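Local coordinates for protein Ufm1-specific protease (PDB 5EJJ) that is a cysteine protease that cleaves the peptide bond after the C-terminal glycine of the ubiquitin-like modifier Ufm1, so releasing it from its target proteins, at residues A[4-8]-A[9-13]; A[102-106]-A[107-111]. One frame throughout, in Å; residues are numbered along the deposited sequence.

Contact 1 (A[4-8]-A[9-13])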
loop_
_atom_site.group_PDB
_atom_site.type_symbol
_atom_site.label_atom_id
_atom_site.label_comp_id
_atom_site.label_asym_id
_atom_site.label_seq_id
_atom_site.Cartn_x
_atom_site.Cartn_y
_atom_site.Cartn_z
ATOM N N TRP A 4 -3.758 -27.342 1.101
ATOM C CA TRP A 4 -3.214 -26.014 1.221
ATOM C C TRP A 4 -3.643 -25.223 0.024
ATOM O O TRP A 4 -3.861 -25.777 -1.044
ATOM C CB TRP A 4 -1.702 -26.071 1.294
ATOM C CG TRP A 4 -1.257 -26.443 2.641
ATOM C CD1 TRP A 4 -1.230 -27.691 3.174
ATOM C CD2 TRP A 4 -0.811 -25.556 3.662
ATOM N NE1 TRP A 4 -0.772 -27.647 4.461
ATOM C CE2 TRP A 4 -0.505 -26.346 4.791
ATOM C CE3 TRP A 4 -0.617 -24.171 3.730
ATOM C CZ2 TRP A 4 -0.023 -25.800 5.982
ATOM C CZ3 TRP A 4 -0.135 -23.631 4.910
ATOM C CH2 TRP A 4 0.157 -24.448 6.021
ATOM N N PHE A 5 -3.777 -23.922 0.216
ATOM C CA PHE A 5 -4.162 -23.030 -0.847
ATOM C C PHE A 5 -3.086 -21.995 -1.031
ATOM O O PHE A 5 -2.451 -21.565 -0.071
ATOM C CB PHE A 5 -5.491 -22.384 -0.508
ATOM C CG PHE A 5 -6.601 -23.377 -0.365
ATOM C CD1 PHE A 5 -6.744 -24.118 0.809
ATOM C CD2 PHE A 5 -7.491 -23.601 -1.419
ATOM C CE1 PHE A 5 -7.760 -25.061 0.936
ATOM C CE2 PHE A 5 -8.508 -24.529 -1.298
ATOM C CZ PHE A 5 -8.644 -25.265 -0.116
ATOM N N ILE A 6 -2.867 -21.612 -2.279
ATOM C CA ILE A 6 -1.834 -20.651 -2.598
ATOM C C ILE A 6 -2.247 -19.807 -3.804
ATOM O O ILE A 6 -3.045 -20.239 -4.652
ATOM C CB ILE A 6 -0.521 -21.383 -2.861
ATOM C CG1 ILE A 6 0.643 -20.409 -2.962
ATOM C CG2 ILE A 6 -0.645 -22.272 -4.075
ATOM C CD1 ILE A 6 1.982 -21.108 -3.137
ATOM N N ASP A 7 -1.741 -18.579 -3.861
ATOM C CA ASP A 7 -1.903 -17.784 -5.062
ATOM C C ASP A 7 -0.621 -17.899 -5.873
ATOM O O ASP A 7 0.327 -17.123 -5.665
ATOM C CB ASP A 7 -2.208 -16.342 -4.701
ATOM C CG ASP A 7 -2.554 -15.481 -5.909
ATOM O OD1 ASP A 7 -2.032 -15.735 -7.018
ATOM O OD2 ASP A 7 -3.346 -14.521 -5.733
ATOM N N ALA A 8 -0.595 -18.876 -6.788
ATOM C CA ALA A 8 0.578 -19.121 -7.622
ATOM C C ALA A 8 1.013 -17.934 -8.501
ATOM O O ALA A 8 2.204 -17.709 -8.657
ATOM C CB ALA A 8 0.381 -20.340 -8.441
ATOM N N GLN A 9 0.071 -17.178 -9.065
ATOM C CA GLN A 9 0.446 -16.006 -9.864
ATOM C C GLN A 9 1.292 -15.089 -9.019
ATOM O O GLN A 9 2.382 -14.664 -9.434
ATOM C CB GLN A 9 -0.764 -15.203 -10.362
ATOM C CG GLN A 9 -1.789 -15.945 -11.229
ATOM C CD GLN A 9 -1.230 -16.444 -12.563
ATOM O OE1 GLN A 9 -0.020 -16.323 -12.841
ATOM N NE2 GLN A 9 -2.113 -17.019 -13.397
ATOM N N ALA A 10 0.775 -14.799 -7.821
ATOM C CA ALA A 10 1.409 -13.881 -6.880
ATOM C C ALA A 10 2.840 -14.343 -6.616
ATOM O O ALA A 10 3.785 -13.556 -6.724
ATOM C CB ALA A 10 0.614 -13.821 -5.629
ATOM N N MET A 11 2.988 -15.640 -6.323
ATOM C CA MET A 11 4.296 -16.282 -6.153
ATOM C C MET A 11 5.232 -16.044 -7.325
ATOM O O MET A 11 6.334 -15.562 -7.114
ATOM C CB MET A 11 4.141 -17.780 -5.945
ATOM C CG MET A 11 5.474 -18.519 -5.853
ATOM S SD MET A 11 5.313 -20.315 -5.588
ATOM C CE MET A 11 4.444 -20.827 -7.067
ATOM N N PHE A 12 4.795 -16.390 -8.544
ATOM C CA PHE A 12 5.581 -16.195 -9.768
ATOM C C PHE A 12 6.050 -14.761 -9.893
ATOM O O PHE A 12 7.215 -14.487 -10.202
ATOM C CB PHE A 12 4.754 -16.526 -11.011
ATOM C CG PHE A 12 4.357 -17.963 -11.109
ATOM C CD1 PHE A 12 5.200 -18.963 -10.629
ATOM C CD2 PHE A 12 3.139 -18.318 -11.656
ATOM C CE1 PHE A 12 4.836 -20.298 -10.690
ATOM C CE2 PHE A 12 2.767 -19.648 -11.722
ATOM C CZ PHE A 12 3.623 -20.642 -11.237
ATOM N N GLN A 13 5.129 -13.837 -9.661
ATOM C CA GLN A 13 5.465 -12.430 -9.709
ATOM C C GLN A 13 6.525 -12.059 -8.677
ATOM O O GLN A 13 7.296 -11.132 -8.881
ATOM C CB GLN A 13 4.226 -11.597 -9.462
ATOM C CG GLN A 13 4.503 -10.131 -9.534
ATOM C CD GLN A 13 4.947 -9.742 -10.904
ATOM O OE1 GLN A 13 4.448 -10.278 -11.897
ATOM N NE2 GLN A 13 5.896 -8.818 -10.982
HETATM O O HOH W 1 -2.648 -17.803 -8.823
#
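The ring of Phe-12 carries Ala-8 O over one face, 3.1 Å above its plane and displaced toward the rim, while Gln-9 OE1 lies in plane at its edge. The methyl group of Ala-8 reaches the same ring, CB lying 4.1 Å from Phe-12 CE2. The second flat group, the carboxylate of Asp-7, is approached from above: Ala-10 N donates to Asp-7 OD1 over 3.1 Å from a direction 56° out of the carboxylate plane. With CG anti to the backbone N (chi1 -173°), the carboxylate is swung forward beside the first turn of helix 8-19, which it N-caps. Water 1 extends the cap, donating to Asp-7 OD1 and accepting from Gln-9 N, 2.8 Å each. The first i to i+4 bonds are Met-11 N to Asp-7 O and Phe-12 N to Ala-8 O, the latter at 2.9 Å. On the buried side, Met-11 SD stands 4.2 Å from Ile-6 CD1. This is a capped strand-to-helix turn: strand 4-6 pairs in parallel with strand 117-119, Met-11 touches Val-49 and Phe-51 of strand 45-53 and, with Ile-6, Phe-110 of helix 107-113, while Ala-8 meets Ile-107 of the same helix and Phe-12 meets helix 99-104.

Contact 2 (A[102-106]-A[107-111]); sequences LENRS and ISEFL
Ser-106 reaches over the first turn of the helix that follows it, its OG accepting from Glu-109 N as the N-cap bond (153° at the hydrogen). The hydroxyl gets there because it stands anti to its own backbone N (chi1 174°), which brings it beside the carbonyl carbon and within bonding distance of Glu-109 N. The carbonyl O of the same residue takes Phe-110 N at 3.0 Å, so Ser-106 receives two successive amides, one on its side chain and one on its backbone. Its own N-H is spent backwards, on Met-101 O, in the Schellman motif that ends helix 99-104 with Arg-105, at positive phi, as the C' residue. One helix thus terminates and the next begins within two residues, a helix-to-helix junction that belongs to the N-terminal MPN domain. Glu-109 lies alongside the cap: its CG is 3.6 Å from Ser-106 CB, and the extended chain carries OE1 to 3.6 Å from that same CB, while OE2 keeps a long, weak ion pair with Arg-100 NE. Replacing Glu-109 by alanine would probably uncover the flank of Ser-106 and take that partner from Arg-100. Ile-107 starts its side chain away from 102-106, and the chain touches Gln-9 of helix 8-19 and Asn-119 of strand 117-119; Ile-107 N makes a weak, strongly bent bond of 3.5 Å to Arg-105 O.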
loop_
_atom_site.group_PDB
_atom_site.type_symbol
_atom_site.label_atom_id
_atom_site.label_comp_id
_atom_site.label_asym_id
_atom_site.label_seq_id
_atom_site.Cartn_x
_atom_site.Cartn_y
_atom_site.Cartn_z
ATOM N N LEU A 102 8.807 -21.316 -13.084
ATOM C CA LEU A 102 8.823 -19.947 -12.602
ATOM C C LEU A 102 8.814 -18.916 -13.726
ATOM O O LEU A 102 8.003 -17.987 -13.729
ATOM C CB LEU A 102 10.037 -19.729 -11.695
ATOM C CG LEU A 102 9.823 -19.778 -10.176
ATOM C CD1 LEU A 102 8.414 -20.244 -9.817
ATOM C CD2 LEU A 102 10.863 -20.654 -9.496
ATOM N N GLU A 103 9.722 -19.068 -14.681
ATOM C CA GLU A 103 9.864 -18.056 -15.712
ATOM C C GLU A 103 8.705 -18.115 -16.717
ATOM O O GLU A 103 8.234 -17.085 -17.189
ATOM C CB GLU A 103 11.261 -18.125 -16.335
ATOM C CG GLU A 103 12.346 -17.736 -15.301
ATOM C CD GLU A 103 13.801 -17.854 -15.796
ATOM O OE1 GLU A 103 14.014 -18.190 -16.987
ATOM O OE2 GLU A 103 14.732 -17.604 -14.978
ATOM N N ASN A 104 8.201 -19.314 -16.985
ATOM C CA ASN A 104 7.018 -19.475 -17.837
ATOM C C ASN A 104 5.710 -19.159 -17.125
ATOM O O ASN A 104 4.697 -18.894 -17.776
ATOM C CB ASN A 104 6.939 -20.907 -18.382
ATOM C CG ASN A 104 8.094 -21.242 -19.307
ATOM O OD1 ASN A 104 8.584 -20.381 -20.054
ATOM N ND2 ASN A 104 8.550 -22.499 -19.252
ATOM N N ARG A 105 5.753 -19.214 -15.793
ATOM C CA ARG A 105 4.587 -19.033 -14.940
ATOM C C ARG A 105 3.521 -20.081 -15.229
ATOM O O ARG A 105 2.388 -19.755 -15.574
ATOM C CB ARG A 105 4.010 -17.618 -15.050
ATOM C CG ARG A 105 5.039 -16.531 -14.889
ATOM C CD ARG A 105 4.402 -15.171 -14.664
ATOM N NE ARG A 105 5.404 -14.102 -14.701
ATOM C CZ ARG A 105 5.237 -12.883 -14.186
ATOM N NH1 ARG A 105 4.100 -12.570 -13.565
ATOM N NH2 ARG A 105 6.214 -11.976 -14.274
ATOM N N SER A 106 3.880 -21.344 -15.056
ATOM C CA SER A 106 2.936 -22.424 -15.294
ATOM C C SER A 106 2.220 -22.926 -14.048
ATOM O O SER A 106 2.757 -23.770 -13.327
ATOM C CB SER A 106 3.652 -23.601 -15.941
ATOM O OG SER A 106 2.788 -24.716 -16.046
ATOM N N ILE A 107 1.002 -22.438 -13.808
ATOM C CA ILE A 107 0.160 -22.998 -12.744
ATOM C C ILE A 107 0.010 -24.469 -13.051
ATOM O O ILE A 107 -0.019 -25.324 -12.162
ATOM C CB ILE A 107 -1.237 -22.360 -12.721
ATOM C CG1 ILE A 107 -1.187 -21.018 -11.985
ATOM C CG2 ILE A 107 -2.261 -23.310 -12.079
ATOM C CD1 ILE A 107 -2.496 -20.237 -12.057
ATOM N N SER A 108 -0.073 -24.717 -14.355
ATOM C CA SER A 108 -0.093 -26.032 -14.980
ATOM C C SER A 108 0.995 -26.968 -14.311
ATOM O O SER A 108 0.668 -27.997 -13.689
ATOM C CB SER A 108 0.017 -25.863 -16.554
ATOM O OG SER A 108 -0.422 -24.579 -17.126
ATOM N N GLU A 109 2.270 -26.572 -14.380
ATOM C CA GLU A 109 3.372 -27.401 -13.870
ATOM C C GLU A 109 3.462 -27.455 -12.348
ATOM O O GLU A 109 3.862 -28.482 -11.766
ATOM C CB GLU A 109 4.723 -26.901 -14.393
ATOM C CG GLU A 109 4.922 -26.968 -15.904
ATOM C CD GLU A 109 6.267 -26.370 -16.340
ATOM O OE1 GLU A 109 6.311 -25.647 -17.372
ATOM O OE2 GLU A 109 7.278 -26.627 -15.635
ATOM N N PHE A 110 3.133 -26.325 -11.713
ATOM C CA PHE A 110 3.209 -26.180 -10.252
ATOM C C PHE A 110 2.296 -27.170 -9.521
ATOM O O PHE A 110 2.650 -27.690 -8.464
ATOM C CB PHE A 110 2.894 -24.741 -9.804
ATOM C CG PHE A 110 2.728 -24.602 -8.312
ATOM C CD1 PHE A 110 3.832 -24.413 -7.495
ATOM C CD2 PHE A 110 1.469 -24.690 -7.723
ATOM C CE1 PHE A 110 3.687 -24.299 -6.119
ATOM C CE2 PHE A 110 1.318 -24.585 -6.336
ATOM C CZ PHE A 110 2.427 -24.392 -5.534
ATOM N N LEU A 111 1.121 -27.422 -10.077
ATOM C CA LEU A 111 0.209 -28.340 -9.432
ATOM C C LEU A 111 0.690 -29.786 -9.435
ATOM O O LEU A 111 0.366 -30.535 -8.516
ATOM C CB LEU A 111 -1.157 -28.249 -10.072
ATOM C CG LEU A 111 -1.776 -26.877 -9.857
ATOM C CD1 LEU A 111 -3.127 -26.810 -10.599
ATOM C CD2 LEU A 111 -1.902 -26.552 -8.342
#

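Both contacts include an N-cap, with an acidic cap in contact 1 and a hydroxyl cap in contact 2, which also ends a helix; they sit about 10 Å apart (centres) in the N-terminal part of the chain, away from the protease active site. Contact 1 is the more buried, joining a strand to a helix and turning apolar side chains inward; contact 2 is a surface turn between two helices, dominated by backbone and polar groups. They meet directly. Phe-12 packs its CD1 3.6 Å from Leu-102 CD1, and Gln-13 OE1 probably accepts a hydrogen bond from Arg-105 NH1 at 2.9 Å, so the start of helix 8-19 lies against the junction of helices 99-104 and 107-113.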